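Folylpolyglutamate synthase/dihydrofolate synthase (Thermotoga maritima, PDB 1O5Z) probably catalyses the ATP-dependent addition of glutamate to dihydropteroate and to growing tetrahydrofolyl polyglutamate chains, with magnesium as cofactor. Local coordinates at residues I372-P377 / E402-A407; S346-I351 / E409-A414. All coordinates share one frame; numbering follows the deposited sequence.

Contact 1 (I372-P377 / E402-A407); sequences IVTRVP and EDPLEA. With SO4 (sulfate ion), chain E.
Arg375 and Glu402 meet through both backbone and side chain where the chain leaving strand 370-373 passes the start of helix 404-409, in the alpha/beta glutamate ligase domain of a Mur ligase-type enzyme. Arg375 N donates to Glu402 O (3.0 Å), bent only moderately at 158°. The two side chains lie alongside and point the same way, Arg375 CD touching Glu402 OE1 at 3.3 Å. Their charges do not form a salt bridge, since Arg375 NH1 stays 4.2 Å from Glu402 OE1. The guanidinium instead presents its edge to a sulfate, probably from the crystallisation liquor, through three weak hydrogen bonds from NH1 and NH2; Met384 N and Asn385 ND2 hold the same ion. An alanine in place of Arg375 would probably leave the Glu402 carboxylate without its nearby positive charge and the sulfate with less to hold it.

Beside this, Thr374 OG1, anti to the backbone N (chi1 -166°), turns to the helix start and hydrogen-bonds Ile401 O. Thr374 OG1 also lies 3.2 Å from Pro404 CA, and the Thr374 and Pro404 side chains cross at about a right angle. Farther back, Ile372 CG2 packs on Ala407 CB (3.9 Å). The helix start is itself fixed by its N-cap, Asp403, whose OD1 accepts from Leu405 N at 3.0 Å, the donor lying above the carboxylate plane.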
loop_
_atom_site.group_PDB
_atom_site.type_symbol
_atom_site.label_atom_id
_atom_site.label_comp_id
_atom_site.label_asym_id
_atom_site.label_seq_id
_atom_site.Cartn_x
_atom_site.Cartn_y
_atom_site.Cartn_z
ATOM N N ILE A 372 15.638 8.093 20.221
ATOM C CA ILE A 372 14.650 8.998 20.723
ATOM C C ILE A 372 13.303 8.277 20.656
ATOM O O ILE A 372 12.867 7.895 19.603
ATOM C CB ILE A 372 14.577 10.247 19.849
ATOM C CG1 ILE A 372 15.942 10.928 19.759
ATOM C CG2 ILE A 372 13.495 11.182 20.380
ATOM C CD1 ILE A 372 15.970 12.024 18.718
ATOM N N VAL A 373 12.672 8.098 21.812
ATOM C CA VAL A 373 11.356 7.542 21.915
ATOM C C VAL A 373 10.440 8.755 21.918
ATOM O O VAL A 373 10.707 9.760 22.583
ATOM C CB VAL A 373 11.168 6.760 23.242
ATOM C CG1 VAL A 373 9.792 6.126 23.303
ATOM C CG2 VAL A 373 12.266 5.684 23.397
ATOM N N THR A 374 9.342 8.636 21.200
ATOM C CA THR A 374 8.392 9.735 21.057
ATOM C C THR A 374 6.995 9.208 21.220
ATOM O O THR A 374 6.803 7.996 21.252
ATOM C CB THR A 374 8.598 10.390 19.690
ATOM O OG1 THR A 374 7.921 11.628 19.690
ATOM C CG2 THR A 374 7.996 9.592 18.544
ATOM N N ARG A 375 6.020 10.083 21.384
ATOM C CA ARG A 375 4.620 9.616 21.479
ATOM C C ARG A 375 3.934 9.494 20.128
ATOM O O ARG A 375 3.844 10.466 19.422
ATOM C CB ARG A 375 3.768 10.576 22.280
ATOM C CG ARG A 375 4.158 10.724 23.650
ATOM C CD ARG A 375 3.190 11.538 24.376
ATOM N NE ARG A 375 1.940 10.817 24.529
ATOM C CZ ARG A 375 1.594 10.152 25.620
ATOM N NH1 ARG A 375 2.412 10.100 26.662
ATOM N NH2 ARG A 375 0.431 9.521 25.657
ATOM N N VAL A 376 3.391 8.325 19.797
ATOM C CA VAL A 376 2.482 8.216 18.664
ATOM C C VAL A 376 1.324 9.220 18.793
ATOM O O VAL A 376 0.633 9.284 19.819
ATOM C CB VAL A 376 1.919 6.820 18.517
ATOM C CG1 VAL A 376 0.981 6.762 17.324
ATOM C CG2 VAL A 376 3.047 5.790 18.358
ATOM N N PRO A 377 1.155 10.031 17.751
ATOM C CA PRO A 377 0.147 11.079 17.718
ATOM C C PRO A 377 -1.214 10.460 17.334
ATOM O O PRO A 377 -1.564 10.262 16.095
ATOM C CB PRO A 377 0.679 12.020 16.634
ATOM C CG PRO A 377 1.340 11.134 15.684
ATOM C CD PRO A 377 1.964 10.034 16.507
ATOM N N GLU A 402 8.707 13.897 23.306
ATOM C CA GLU A 402 7.335 13.446 23.197
ATOM C C GLU A 402 6.614 13.866 21.914
ATOM O O GLU A 402 5.909 13.066 21.307
ATOM C CB GLU A 402 6.600 13.846 24.458
ATOM C CG GLU A 402 7.121 13.012 25.609
ATOM C CD GLU A 402 6.099 12.887 26.713
ATOM O OE1 GLU A 402 4.963 13.392 26.518
ATOM O OE2 GLU A 402 6.424 12.263 27.764
ATOM N N ASP A 403 6.812 15.120 21.501
ATOM C CA ASP A 403 6.340 15.596 20.222
ATOM C C ASP A 403 7.227 15.060 19.135
ATOM O O ASP A 403 8.407 15.424 19.087
ATOM C CB ASP A 403 6.389 17.119 20.164
ATOM C CG ASP A 403 6.024 17.683 18.796
ATOM O OD1 ASP A 403 5.493 16.971 17.913
ATOM O OD2 ASP A 403 6.243 18.879 18.513
ATOM N N PRO A 404 6.681 14.221 18.249
ATOM C CA PRO A 404 7.527 13.571 17.234
ATOM C C PRO A 404 8.132 14.535 16.215
ATOM O O PRO A 404 9.073 14.185 15.553
ATOM C CB PRO A 404 6.571 12.572 16.560
ATOM C CG PRO A 404 5.213 13.022 16.852
ATOM C CD PRO A 404 5.283 13.735 18.186
ATOM N N LEU A 405 7.553 15.718 16.049
ATOM C CA LEU A 405 8.062 16.714 15.107
ATOM C C LEU A 405 9.260 17.430 15.712
ATOM O O LEU A 405 10.190 17.843 14.969
ATOM C CB LEU A 405 6.983 17.760 14.757
ATOM C CG LEU A 405 5.652 17.174 14.281
ATOM C CD1 LEU A 405 4.649 18.303 14.025
ATOM C CD2 LEU A 405 5.819 16.289 13.114
ATOM N N GLU A 406 9.236 17.587 17.047
ATOM C CA GLU A 406 10.384 18.102 17.761
ATOM C C GLU A 406 11.458 17.073 17.696
ATOM O O GLU A 406 12.608 17.423 17.497
ATOM C CB GLU A 406 10.068 18.389 19.210
ATOM C CG GLU A 406 11.203 19.034 19.979
ATOM C CD GLU A 406 10.807 19.439 21.398
ATOM O OE1 GLU A 406 9.595 19.357 21.776
ATOM O OE2 GLU A 406 11.707 19.872 22.133
ATOM N N ALA A 407 11.090 15.812 17.912
ATOM C CA ALA A 407 12.037 14.702 17.796
ATOM C C ALA A 407 12.755 14.719 16.465
ATOM O O ALA A 407 13.972 14.621 16.447
ATOM C CB ALA A 407 11.359 13.379 17.998
HETATM S S SO4 E . 0.489 7.465 28.938
HETATM O O1 SO4 E . 1.247 7.112 27.732
HETATM O O2 SO4 E . 1.288 8.526 29.571
HETATM O O3 SO4 E . 0.538 6.319 29.855
HETATM O O4 SO4 E . -0.898 7.768 28.521
#

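Contact 2 (S346-I351 / E409-A414); sequences SLVIGI and ESTERA
Ser346 packs into the chain that leads up to strand 414-418, touching Thr411, Arg413 and Ala414 in turn. Its backbone supplies the one hydrogen bond between the two segments, Ser346 N to Ala414 O at 3.0 Å and 165°. Its side chain lies between those of Thr411 and Arg413. Ser346 CB rests on Thr411 CG2 at 3.9 Å, while OG, anti to the carbonyl carbon (chi1 -68°), is directed to the aliphatic part of Arg413. Ser346 OG meets Arg413 CD at 3.3 Å and Arg413 CB at 3.5 Å. The Arg413 guanidinium has this hydroxyl at its edge, near its plane, but Ser346 OG and Arg413 NH1 are 3.9 Å apart and make no hydrogen bond. The contact thus buries a hydroxyl that finds no polar partner in the model, its nearest neighbours across the contact being carbons of Arg413.

Thr411 is turned so that its methyl faces the strand, and its OG1 is hydrogen-bonded to Thr415 OG1, Lys316 NZ and Ile408 O. Packing thins quickly along strand 345-349: Val348 CG2 only approaches Thr411 CG2, at 4.4 Å, and beyond Val348 the two segments diverge.

The other side is looser. Arg413 runs extended from CG to NE, partly exposed, with Arg370 and Glu369 beside it. Glu412 points away from the strand, and its OE1, with Thr411 O and Glu409 O, hydrogen-bonds an unidentified bound molecule, probably from the crystallisation liquor.

Further bonds from Ser346 and Val348 to Val416, and from Val348 to Thr418, continue the Ser346-Ala414 link as a parallel ladder. The contact marks the beginning of a central parallel strand pair in the Rossmann-like C-terminal domain of the Mur ligase family.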
loop_
_atom_site.group_PDB
_atom_site.type_symbol
_atom_site.label_atom_id
_atom_site.label_comp_id
_atom_site.label_asym_id
_atom_site.label_seq_id
_atom_site.Cartn_x
_atom_site.Cartn_y
_atom_site.Cartn_z
ATOM N N SER A 346 20.135 7.904 13.540
ATOM C CA SER A 346 19.331 8.243 14.692
ATOM C C SER A 346 17.968 7.587 14.465
ATOM O O SER A 346 17.580 7.357 13.345
ATOM C CB SER A 346 19.174 9.762 14.822
ATOM O OG SER A 346 20.396 10.374 15.145
ATOM N N LEU A 347 17.291 7.238 15.552
ATOM C CA LEU A 347 16.029 6.539 15.544
ATOM C C LEU A 347 15.072 7.408 16.285
ATOM O O LEU A 347 15.354 7.790 17.419
ATOM C CB LEU A 347 16.118 5.250 16.345
ATOM C CG LEU A 347 14.851 4.410 16.500
ATOM C CD1 LEU A 347 14.234 4.004 15.156
ATOM C CD2 LEU A 347 15.276 3.186 17.253
ATOM N N VAL A 348 13.935 7.673 15.649
ATOM C CA VAL A 348 12.787 8.234 16.317
ATOM C C VAL A 348 11.722 7.144 16.267
ATOM O O VAL A 348 11.260 6.771 15.186
ATOM C CB VAL A 348 12.344 9.549 15.661
ATOM C CG1 VAL A 348 11.093 10.132 16.354
ATOM C CG2 VAL A 348 13.529 10.557 15.663
ATOM N N ILE A 349 11.374 6.623 17.458
ATOM C CA ILE A 349 10.461 5.493 17.596
ATOM C C ILE A 349 9.245 5.754 18.538
ATOM O O ILE A 349 9.367 6.310 19.618
ATOM C CB ILE A 349 11.263 4.195 17.921
ATOM C CG1 ILE A 349 10.398 2.935 17.731
ATOM C CG2 ILE A 349 11.931 4.253 19.302
ATOM C CD1 ILE A 349 11.212 1.727 17.457
ATOM N N GLY A 350 8.055 5.443 18.035
ATOM C CA GLY A 350 6.839 5.489 18.836
ATOM C C GLY A 350 6.071 4.233 18.507
ATOM O O GLY A 350 5.877 3.916 17.348
ATOM N N ILE A 351 5.677 3.489 19.511
ATOM C CA ILE A 351 4.934 2.285 19.285
ATOM C C ILE A 351 3.742 2.328 20.194
ATOM O O ILE A 351 3.881 2.721 21.340
ATOM C CB ILE A 351 5.772 1.016 19.625
ATOM C CG1 ILE A 351 7.181 1.095 19.056
ATOM C CG2 ILE A 351 5.068 -0.268 19.113
ATOM C CD1 ILE A 351 8.055 0.037 19.573
ATOM N N GLU A 409 12.981 17.236 14.352
ATOM C CA GLU A 409 13.666 18.520 14.238
ATOM C C GLU A 409 15.036 18.486 14.918
ATOM O O GLU A 409 15.961 19.180 14.495
ATOM C CB GLU A 409 12.754 19.657 14.761
ATOM C CG GLU A 409 13.316 21.064 14.639
ATOM C CD GLU A 409 14.391 21.345 15.683
ATOM O OE1 GLU A 409 15.208 22.284 15.490
ATOM O OE2 GLU A 409 14.429 20.616 16.694
ATOM N N SER A 410 15.163 17.628 15.929
ATOM C CA SER A 410 16.309 17.560 16.813
ATOM C C SER A 410 17.502 16.761 16.301
ATOM O O SER A 410 18.601 16.843 16.857
ATOM C CB SER A 410 15.828 16.994 18.141
ATOM O OG SER A 410 14.961 17.991 18.693
ATOM N N THR A 411 17.289 15.987 15.245
ATOM C CA THR A 411 18.367 15.185 14.693
ATOM C C THR A 411 19.167 15.926 13.624
ATOM O O THR A 411 18.681 16.848 12.974
ATOM C CB THR A 411 17.827 13.877 14.151
ATOM O OG1 THR A 411 16.757 14.111 13.231
ATOM C CG2 THR A 411 17.146 13.085 15.255
ATOM N N GLU A 412 20.420 15.507 13.514
ATOM C CA GLU A 412 21.364 15.911 12.486
ATOM C C GLU A 412 21.596 14.750 11.513
ATOM O O GLU A 412 21.740 14.962 10.295
ATOM C CB GLU A 412 22.709 16.244 13.126
ATOM C CG GLU A 412 22.619 17.113 14.363
ATOM C CD GLU A 412 22.398 18.584 14.034
ATOM O OE1 GLU A 412 21.511 18.911 13.209
ATOM O OE2 GLU A 412 23.126 19.426 14.611
ATOM N N ARG A 413 21.654 13.533 12.077
ATOM C CA ARG A 413 21.951 12.333 11.347
ATOM C C ARG A 413 20.779 11.921 10.527
ATOM O O ARG A 413 19.658 12.303 10.803
ATOM C CB ARG A 413 22.277 11.189 12.296
ATOM C CG ARG A 413 23.527 11.378 13.134
ATOM C CD ARG A 413 23.568 10.366 14.296
ATOM N NE ARG A 413 24.729 10.467 15.163
ATOM C CZ ARG A 413 24.730 10.929 16.417
ATOM N NH1 ARG A 413 23.638 11.377 17.016
ATOM N NH2 ARG A 413 25.868 10.944 17.092
ATOM N N ALA A 414 21.056 11.132 9.502
ATOM C CA ALA A 414 20.019 10.388 8.832
ATOM C C ALA A 414 19.112 9.672 9.889
ATOM O O ALA A 414 19.604 8.930 10.763
ATOM C CB ALA A 414 20.650 9.402 7.837
#

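Overall arrangement
Followed from the N terminus, the chain reaches these contacts late, at strand 345-349, the opening side of contact 2, after strands 309-313 and 316-320 of the same sheet. It then passes through helix 357-361 to strand 370-373. There contact 1 begins; it closes a loop containing helix 384-394 and strand 399-400 when the chain reaches helix 404-409. Contact 2 closes last, as the chain enters strand 414-418, so contact 1 is nested inside its larger loop. The centres lie about 9 Å apart and the contacts touch: Thr374 N and Ile349 O are 2.8 Å apart, a probable hydrogen bond, and Ala407 CB packs on Val348 CG1. Together they tie helix 404-409 and its flanking loops to three adjacent parallel strands.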